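Local coordinates for lipoprotein (Streptococcus pneumoniae, PDB 3CX3) that binds zinc and, as a lipoprotein homologous with ABC transporter components, probably delivers it at the cell surface for uptake, at residues Tyr18-Tyr21 / Ala22-Glu26; Phe46-Ala50 / Asn51-Ala55; Gln208-Pro212 / Arg213-Glu217. All coordinates share one frame; numbering follows the deposited sequence.

Interaction 1. Residues Tyr18-Tyr21 / Ala22-Glu26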
loop_
_atom_site.group_PDB
_atom_site.type_symbol
_atom_site.label_atom_id
_atom_site.label_comp_id
_atom_site.label_asym_id
_atom_site.label_seq_id
_atom_site.Cartn_x
_atom_site.Cartn_y
_atom_site.Cartn_z
ATOM N N TYR A 18 -4.037 -5.912 -1.556
ATOM C CA TYR A 18 -4.961 -5.493 -0.494
ATOM C C TYR A 18 -5.459 -4.034 -0.467
ATOM O O TYR A 18 -6.665 -3.815 -0.343
ATOM C CB TYR A 18 -4.471 -5.880 0.901
ATOM C CG TYR A 18 -5.296 -5.209 1.971
ATOM C CD1 TYR A 18 -6.564 -5.695 2.291
ATOM C CD2 TYR A 18 -4.832 -4.071 2.648
ATOM C CE1 TYR A 18 -7.347 -5.085 3.286
ATOM C CE2 TYR A 18 -5.613 -3.440 3.636
ATOM C CZ TYR A 18 -6.872 -3.963 3.942
ATOM O OH TYR A 18 -7.678 -3.398 4.893
ATOM N N PRO A 19 -4.545 -3.032 -0.485
ATOM C CA PRO A 19 -5.067 -1.661 -0.431
ATOM C C PRO A 19 -6.105 -1.449 -1.513
ATOM O O PRO A 19 -7.006 -0.648 -1.345
ATOM C CB PRO A 19 -3.837 -0.795 -0.710
ATOM C CG PRO A 19 -2.675 -1.623 -0.285
ATOM C CD PRO A 19 -3.067 -3.061 -0.512
ATOM N N ILE A 20 -5.967 -2.173 -2.616
ATOM C CA ILE A 20 -6.910 -2.075 -3.730
ATOM C C ILE A 20 -8.190 -2.860 -3.400
ATOM O O ILE A 20 -9.301 -2.341 -3.537
ATOM C CB ILE A 20 -6.276 -2.584 -5.050
ATOM C CG1 ILE A 20 -5.334 -1.548 -5.663
ATOM C CG2 ILE A 20 -7.342 -2.847 -6.053
ATOM C CD1 ILE A 20 -4.665 -0.636 -4.677
ATOM N N TYR A 21 -8.021 -4.112 -2.971
ATOM C CA TYR A 21 -9.129 -4.933 -2.508
ATOM C C TYR A 21 -10.058 -4.113 -1.635
ATOM O O TYR A 21 -11.248 -3.979 -1.935
ATOM C CB TYR A 21 -8.597 -6.125 -1.711
ATOM C CG TYR A 21 -9.661 -7.098 -1.261
ATOM C CD1 TYR A 21 -10.478 -7.747 -2.191
ATOM C CD2 TYR A 21 -9.847 -7.378 0.100
ATOM C CE1 TYR A 21 -11.457 -8.637 -1.785
ATOM C CE2 TYR A 21 -10.824 -8.271 0.518
ATOM C CZ TYR A 21 -11.624 -8.901 -0.433
ATOM O OH TYR A 21 -12.589 -9.797 -0.030
ATOM N N ALA A 22 -9.465 -3.542 -0.587
ATOM C CA ALA A 22 -10.156 -2.892 0.500
ATOM C C ALA A 22 -10.796 -1.595 0.088
ATOM O O ALA A 22 -11.811 -1.198 0.640
ATOM C CB ALA A 22 -9.195 -2.640 1.620
HETATM N N MSE A 23 -10.184 -0.922 -0.866
HETATM C CA MSE A 23 -10.622 0.388 -1.271
HETATM C C MSE A 23 -11.712 0.308 -2.340
HETATM O O MSE A 23 -12.540 1.208 -2.444
HETATM C CB MSE A 23 -9.426 1.166 -1.792
HETATM C CG MSE A 23 -9.295 2.517 -1.204
HETATM SE SE MSE A 23 -7.498 3.258 -1.382
HETATM C CE MSE A 23 -7.977 5.031 -0.903
ATOM N N VAL A 24 -11.712 -0.753 -3.143
ATOM C CA VAL A 24 -12.801 -0.955 -4.102
ATOM C C VAL A 24 -14.039 -1.427 -3.346
ATOM O O VAL A 24 -15.151 -0.944 -3.588
ATOM C CB VAL A 24 -12.455 -1.959 -5.214
ATOM C CG1 VAL A 24 -13.515 -1.916 -6.287
ATOM C CG2 VAL A 24 -11.124 -1.638 -5.827
ATOM N N LYS A 25 -13.819 -2.352 -2.415
ATOM C CA LYS A 25 -14.851 -2.863 -1.524
ATOM C C LYS A 25 -15.500 -1.782 -0.660
ATOM O O LYS A 25 -16.705 -1.811 -0.407
ATOM C CB LYS A 25 -14.280 -3.979 -0.641
ATOM C CG LYS A 25 -14.527 -5.382 -1.172
ATOM C CD LYS A 25 -14.401 -6.432 -0.074
ATOM C CE LYS A 25 -15.265 -7.663 -0.374
ATOM N NZ LYS A 25 -16.708 -7.477 -0.015
ATOM N N GLU A 26 -14.705 -0.827 -0.200
ATOM C CA GLU A 26 -15.248 0.303 0.551
ATOM C C GLU A 26 -16.034 1.250 -0.347
ATOM O O GLU A 26 -17.016 1.843 0.102
ATOM C CB GLU A 26 -14.156 1.042 1.322
ATOM C CG GLU A 26 -14.307 0.895 2.822
ATOM C CD GLU A 26 -13.037 0.454 3.525
ATOM O OE1 GLU A 26 -12.455 1.271 4.265
ATOM O OE2 GLU A 26 -12.632 -0.718 3.357
#
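Tyr18 meets Ala22 and Tyr21 meets Lys25 one helical turn apart, a local i to i+4 contact in the first two turns of helix 18-28, the crossover between strands 12-15 and 33-36. The backbone evidence is regular alpha-helical bonding: Ala22 N gives to Tyr18 O at 2.8 Å, nearly straight at 172°, and Val24 N to Ile20 O at 2.9 Å. Met23 N is held less firmly, divided between two weak bonds to Pro19 O and Ile20 O, both 3.2 Å long.

Ala22 CB lies over one face of the Tyr18 ring, touching CE1 at 3.5 Å. Tyr18 chi1, 169°, puts CG anti to the backbone N; the ring stands out from the helix and leans only slightly toward its C-terminal end, enough for the methyl to sit over that face. Lys25 treats the Tyr21 ring similarly: its CD sits 4.1 Å from the Tyr21 ring centroid, 27° off the ring normal, a CH-pi contact over the face. The two side chains run alongside each other in the same direction, and Lys25 CE reaches the phenol oxygen, Tyr21 OH, at 3.4 Å. On another side of the helix the methyl branches Ile20 CG2 and Val24 CG2 meet at 4.0 Å.

Six of the eight touching residues are buried; Tyr21 is partly exposed and Lys25 is exposed. Ile20, Tyr21 and Val24 rest on Thr15 of strand 12-15, selenomethionine Met23 packs against Ala128, Ala132 and Ile135 of helix 125-142, and Pro19 and Ala22 touch Tyr268 of helix 268-281.

Interaction 2. Residues Phe46-Ala50 / Asn51-Ala55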
loop_
_atom_site.group_PDB
_atom_site.type_symbol
_atom_site.label_atom_id
_atom_site.label_comp_id
_atom_site.label_asym_id
_atom_site.label_seq_id
_atom_site.Cartn_x
_atom_site.Cartn_y
_atom_site.Cartn_z
ATOM N N PHE A 46 5.637 -10.275 -7.655
ATOM C CA PHE A 46 4.571 -11.164 -8.102
ATOM C C PHE A 46 4.335 -11.070 -9.605
ATOM O O PHE A 46 4.300 -9.977 -10.169
ATOM C CB PHE A 46 3.274 -10.831 -7.354
ATOM C CG PHE A 46 2.077 -11.614 -7.827
ATOM C CD1 PHE A 46 1.810 -12.895 -7.316
ATOM C CD2 PHE A 46 1.210 -11.082 -8.783
ATOM C CE1 PHE A 46 0.693 -13.623 -7.762
ATOM C CE2 PHE A 46 0.096 -11.808 -9.227
ATOM C CZ PHE A 46 -0.156 -13.081 -8.716
ATOM N N GLU A 47 4.160 -12.210 -10.257
ATOM C CA GLU A 47 3.821 -12.205 -11.681
ATOM C C GLU A 47 2.668 -13.169 -11.864
ATOM O O GLU A 47 2.783 -14.335 -11.484
ATOM C CB GLU A 47 5.007 -12.614 -12.564
ATOM C CG GLU A 47 6.299 -11.823 -12.348
ATOM C CD GLU A 47 6.320 -10.467 -13.061
ATOM O OE1 GLU A 47 5.334 -10.106 -13.729
ATOM O OE2 GLU A 47 7.342 -9.751 -12.951
ATOM N N PRO A 48 1.548 -12.687 -12.435
ATOM C CA PRO A 48 0.319 -13.484 -12.557
ATOM C C PRO A 48 0.491 -14.744 -13.408
ATOM O O PRO A 48 1.021 -14.675 -14.519
ATOM C CB PRO A 48 -0.650 -12.516 -13.240
ATOM C CG PRO A 48 0.245 -11.540 -13.956
ATOM C CD PRO A 48 1.387 -11.348 -13.030
ATOM N N SER A 49 0.051 -15.880 -12.866
ATOM C CA SER A 49 -0.063 -17.139 -13.609
ATOM C C SER A 49 -0.976 -17.008 -14.835
ATOM O O SER A 49 -1.723 -16.037 -14.957
ATOM C CB SER A 49 -0.625 -18.226 -12.691
ATOM O OG SER A 49 -2.023 -18.071 -12.516
ATOM N N ALA A 50 -0.930 -17.991 -15.735
ATOM C CA ALA A 50 -1.872 -18.045 -16.866
ATOM C C ALA A 50 -3.323 -18.025 -16.384
ATOM O O ALA A 50 -4.226 -17.573 -17.094
ATOM C CB ALA A 50 -1.614 -19.280 -17.699
ATOM N N ASN A 51 -3.522 -18.516 -15.163
ATOM C CA ASN A 51 -4.834 -18.661 -14.534
ATOM C C ASN A 51 -5.408 -17.311 -14.122
ATOM O O ASN A 51 -6.569 -17.013 -14.401
ATOM C CB ASN A 51 -4.677 -19.532 -13.286
ATOM C CG ASN A 51 -5.669 -20.655 -13.221
ATOM O OD1 ASN A 51 -5.706 -21.529 -14.097
ATOM N ND2 ASN A 51 -6.470 -20.664 -12.159
ATOM N N ASP A 52 -4.570 -16.511 -13.457
ATOM C CA ASP A 52 -4.912 -15.178 -12.978
ATOM C C ASP A 52 -5.165 -14.254 -14.149
ATOM O O ASP A 52 -6.100 -13.445 -14.131
ATOM C CB ASP A 52 -3.765 -14.617 -12.126
ATOM C CG ASP A 52 -3.550 -15.394 -10.831
ATOM O OD1 ASP A 52 -2.397 -15.812 -10.582
ATOM O OD2 ASP A 52 -4.526 -15.578 -10.059
ATOM N N ILE A 53 -4.310 -14.374 -15.161
ATOM C CA ILE A 53 -4.482 -13.666 -16.417
ATOM C C ILE A 53 -5.858 -13.965 -17.007
ATOM O O ILE A 53 -6.582 -13.048 -17.371
ATOM C CB ILE A 53 -3.380 -14.052 -17.443
ATOM C CG1 ILE A 53 -1.980 -13.691 -16.926
ATOM C CG2 ILE A 53 -3.648 -13.408 -18.807
ATOM C CD1 ILE A 53 -1.671 -12.192 -16.900
ATOM N N ALA A 54 -6.207 -15.244 -17.098
ATOM C CA ALA A 54 -7.491 -15.648 -17.658
ATOM C C ALA A 54 -8.654 -15.217 -16.756
ATOM O O ALA A 54 -9.716 -14.834 -17.255
ATOM C CB ALA A 54 -7.521 -17.139 -17.914
ATOM N N ALA A 55 -8.440 -15.273 -15.439
ATOM C CA ALA A 55 -9.392 -14.769 -14.457
ATOM C C ALA A 55 -9.613 -13.257 -14.574
ATOM O O ALA A 55 -10.717 -12.785 -14.302
ATOM C CB ALA A 55 -8.946 -15.131 -13.051
#
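Ser49 and Asp52 form a capping box at the start of helix 50-58, with Ser49 as the N-cap. Its reciprocal halves are unequal: Asp52 N gives to Ser49 OG at 3.1 Å with an angle of 161°, whereas the return bond from Ser49 N to Asp52 OD1 is weak, at 3.3 Å. Ser49 OG also gives a weak bond to Asp52 OD1. With chi1 at 77°, Ser49 OG lies between its own backbone N and carbonyl carbon, turned to the first helical turn, where Asn51 N adds a weak second donor. Ser49 O takes Ile53 N at 3.1 Å, nearly straight.

The tight apolar part is a hydrophobic staple across the cap: Pro48 CG meets Ile53 CD1 at 3.6 Å. Looser is the approach of Phe46, whose CZ stands 4.0 Å from Asp52 OD1; the oxygen lies at the ring edge, with ring and carboxylate planes 55° apart. Ala50, Asn51 and Ala54 form the solvent side.

Among its neighbours, Pro48 leans on Trp72, and Asp52 touches Ile37 and Ser39, at the start of the loop that runs from strand 33-36 into this helix; the loop also carries the zinc ligand His44.

Interaction 3. Residues Gln208-Pro212 / Arg213-Glu217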
loop_
_atom_site.group_PDB
_atom_site.type_symbol
_atom_site.label_atom_id
_atom_site.label_comp_id
_atom_site.label_asym_id
_atom_site.label_seq_id
_atom_site.Cartn_x
_atom_site.Cartn_y
_atom_site.Cartn_z
ATOM N N GLN A 208 15.270 -5.693 -3.096
ATOM C CA GLN A 208 16.468 -4.858 -3.127
ATOM C C GLN A 208 17.100 -4.827 -1.734
ATOM O O GLN A 208 16.991 -3.837 -1.008
ATOM C CB GLN A 208 16.191 -3.443 -3.649
ATOM C CG GLN A 208 15.748 -3.346 -5.090
ATOM C CD GLN A 208 14.570 -2.420 -5.221
ATOM O OE1 GLN A 208 13.491 -2.730 -4.740
ATOM N NE2 GLN A 208 14.763 -1.271 -5.858
ATOM N N GLU A 209 17.771 -5.930 -1.397
ATOM C CA GLU A 209 18.467 -6.125 -0.123
ATOM C C GLU A 209 19.818 -5.406 -0.123
ATOM O O GLU A 209 20.436 -5.310 -1.179
ATOM C CB GLU A 209 18.677 -7.633 0.122
ATOM C CG GLU A 209 17.392 -8.483 0.243
ATOM C CD GLU A 209 16.763 -8.416 1.635
ATOM O OE1 GLU A 209 16.985 -7.410 2.353
ATOM O OE2 GLU A 209 16.039 -9.376 2.011
ATOM N N PRO A 210 20.277 -4.921 1.057
ATOM C CA PRO A 210 21.458 -4.058 1.340
ATOM C C PRO A 210 22.787 -4.248 0.556
ATOM O O PRO A 210 22.855 -3.763 -0.570
ATOM C CB PRO A 210 21.642 -4.216 2.837
ATOM C CG PRO A 210 20.276 -4.329 3.322
ATOM C CD PRO A 210 19.558 -5.208 2.313
ATOM N N SER A 211 23.843 -4.838 1.128
ATOM C CA SER A 211 25.078 -5.078 0.335
ATOM C C SER A 211 26.158 -6.101 0.772
ATOM O O SER A 211 26.403 -7.040 0.021
ATOM C CB SER A 211 25.731 -3.787 -0.182
ATOM O OG SER A 211 26.195 -2.984 0.876
ATOM N N PRO A 212 26.782 -5.990 1.978
ATOM C CA PRO A 212 26.633 -5.332 3.286
ATOM C C PRO A 212 27.444 -4.071 3.637
ATOM O O PRO A 212 27.601 -3.780 4.826
ATOM C CB PRO A 212 27.093 -6.436 4.236
ATOM C CG PRO A 212 28.206 -7.115 3.460
ATOM C CD PRO A 212 27.971 -6.864 1.989
ATOM N N ARG A 213 27.955 -3.334 2.661
ATOM C CA ARG A 213 28.390 -1.962 2.931
ATOM C C ARG A 213 27.182 -1.109 3.359
ATOM O O ARG A 213 27.291 -0.283 4.266
ATOM C CB ARG A 213 29.079 -1.348 1.707
ATOM C CG ARG A 213 29.470 0.128 1.863
ATOM C CD ARG A 213 30.020 0.716 0.564
ATOM N NE ARG A 213 31.278 0.073 0.181
ATOM C CZ ARG A 213 32.144 0.550 -0.714
ATOM N NH1 ARG A 213 31.906 1.702 -1.338
ATOM N NH2 ARG A 213 33.262 -0.130 -0.981
ATOM N N GLN A 214 26.038 -1.303 2.697
ATOM C CA GLN A 214 24.811 -0.588 3.052
ATOM C C GLN A 214 24.402 -0.985 4.456
ATOM O O GLN A 214 24.071 -0.136 5.272
ATOM C CB GLN A 214 23.689 -0.867 2.049
ATOM C CG GLN A 214 24.045 -0.439 0.642
ATOM C CD GLN A 214 22.867 -0.457 -0.306
ATOM O OE1 GLN A 214 21.970 0.383 -0.208
ATOM N NE2 GLN A 214 22.877 -1.400 -1.258
ATOM N N LEU A 215 24.461 -2.278 4.735
ATOM C CA LEU A 215 24.240 -2.799 6.068
ATOM C C LEU A 215 25.080 -2.147 7.161
ATOM O O LEU A 215 24.597 -1.933 8.269
ATOM C CB LEU A 215 24.517 -4.288 6.054
ATOM C CG LEU A 215 23.237 -5.090 6.066
ATOM C CD1 LEU A 215 23.435 -6.370 5.269
ATOM C CD2 LEU A 215 22.896 -5.358 7.513
ATOM N N THR A 216 26.338 -1.853 6.853
ATOM C CA THR A 216 27.235 -1.207 7.800
ATOM C C THR A 216 26.796 0.240 8.063
ATOM O O THR A 216 26.756 0.676 9.211
ATOM C CB THR A 216 28.736 -1.366 7.355
ATOM O OG1 THR A 216 29.375 -2.333 8.192
ATOM C CG2 THR A 216 29.524 -0.057 7.433
ATOM N N GLU A 217 26.449 0.959 6.997
ATOM C CA GLU A 217 25.900 2.309 7.098
ATOM C C GLU A 217 24.614 2.335 7.914
ATOM O O GLU A 217 24.507 3.096 8.881
ATOM C CB GLU A 217 25.578 2.856 5.723
ATOM C CG GLU A 217 26.751 2.994 4.788
ATOM C CD GLU A 217 26.296 3.278 3.369
ATOM O OE1 GLU A 217 25.192 2.810 2.987
ATOM O OE2 GLU A 217 27.039 3.973 2.641
#
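Ser211 and Pro212 supply the oxygens, and Pro210 the apolar surface, that meet the first turn of helix 213-224. Two hydrogen bonds cross this local contact. Ser211 OG accepts from Gln214 N in a nearly straight line, 171°, but the 2.5 Å separation is too short to trust in detail. Pro212 O, at the N-cap position, accepts from Thr216 N at 3.1 Å; the donor stands 42° out of the carbonyl plane, so the bond opening the helix is not directed at a lone pair.

The two closest apolar contacts both involve Leu215. Pro210 CB touches Leu215 CG at 3.7 Å, the two side chains crossing at a slant, and Pro212 CB comes to 3.8 Å from Leu215 CD1. Pro212 follows a cis peptide bond, and its ring and that of Pro210 both reach the same leucine.

A third group consists of close polar approaches without bonding geometry. Gln214 NE2 is modelled 2.5 Å from Pro210 O, and Arg213 N equally near Ser211 OG, both at poor angles, so the polar details here are doubtful.

The chemistry divides the turn: Pro210 and Leu215 pack toward Val240 and Leu244 of helix 239-245, while Arg213, Gln214 and Thr216 belong to the exposed surface. The backbone N-H groups of Gln214 and Thr216 are thus taken by Ser211 OG, at a doubtful length, and by Pro212 O, while Leu215 packs against Pro210, Pro212 and Leu244.

How the interactions relate
From the N terminus the three contacts come in series, neither nested nor crossed, and each closes only a short span of continuous chain. Interaction 1 lies in the crossover helix between strands 12-15 and 33-36. Interaction 2 follows that second strand and starts the helix leading to strand 61-64 of the same sheet. Interaction 3 holds the equivalent place in the other sheet, starting the helix between strands 198-200 and 230-232; both sheets have the order 2-1-3-4. The nearest atoms of interactions 2 and 3 are about 11 Å apart. Zinc is bound by His44, His120, His184 and Glu259, drawn from both halves.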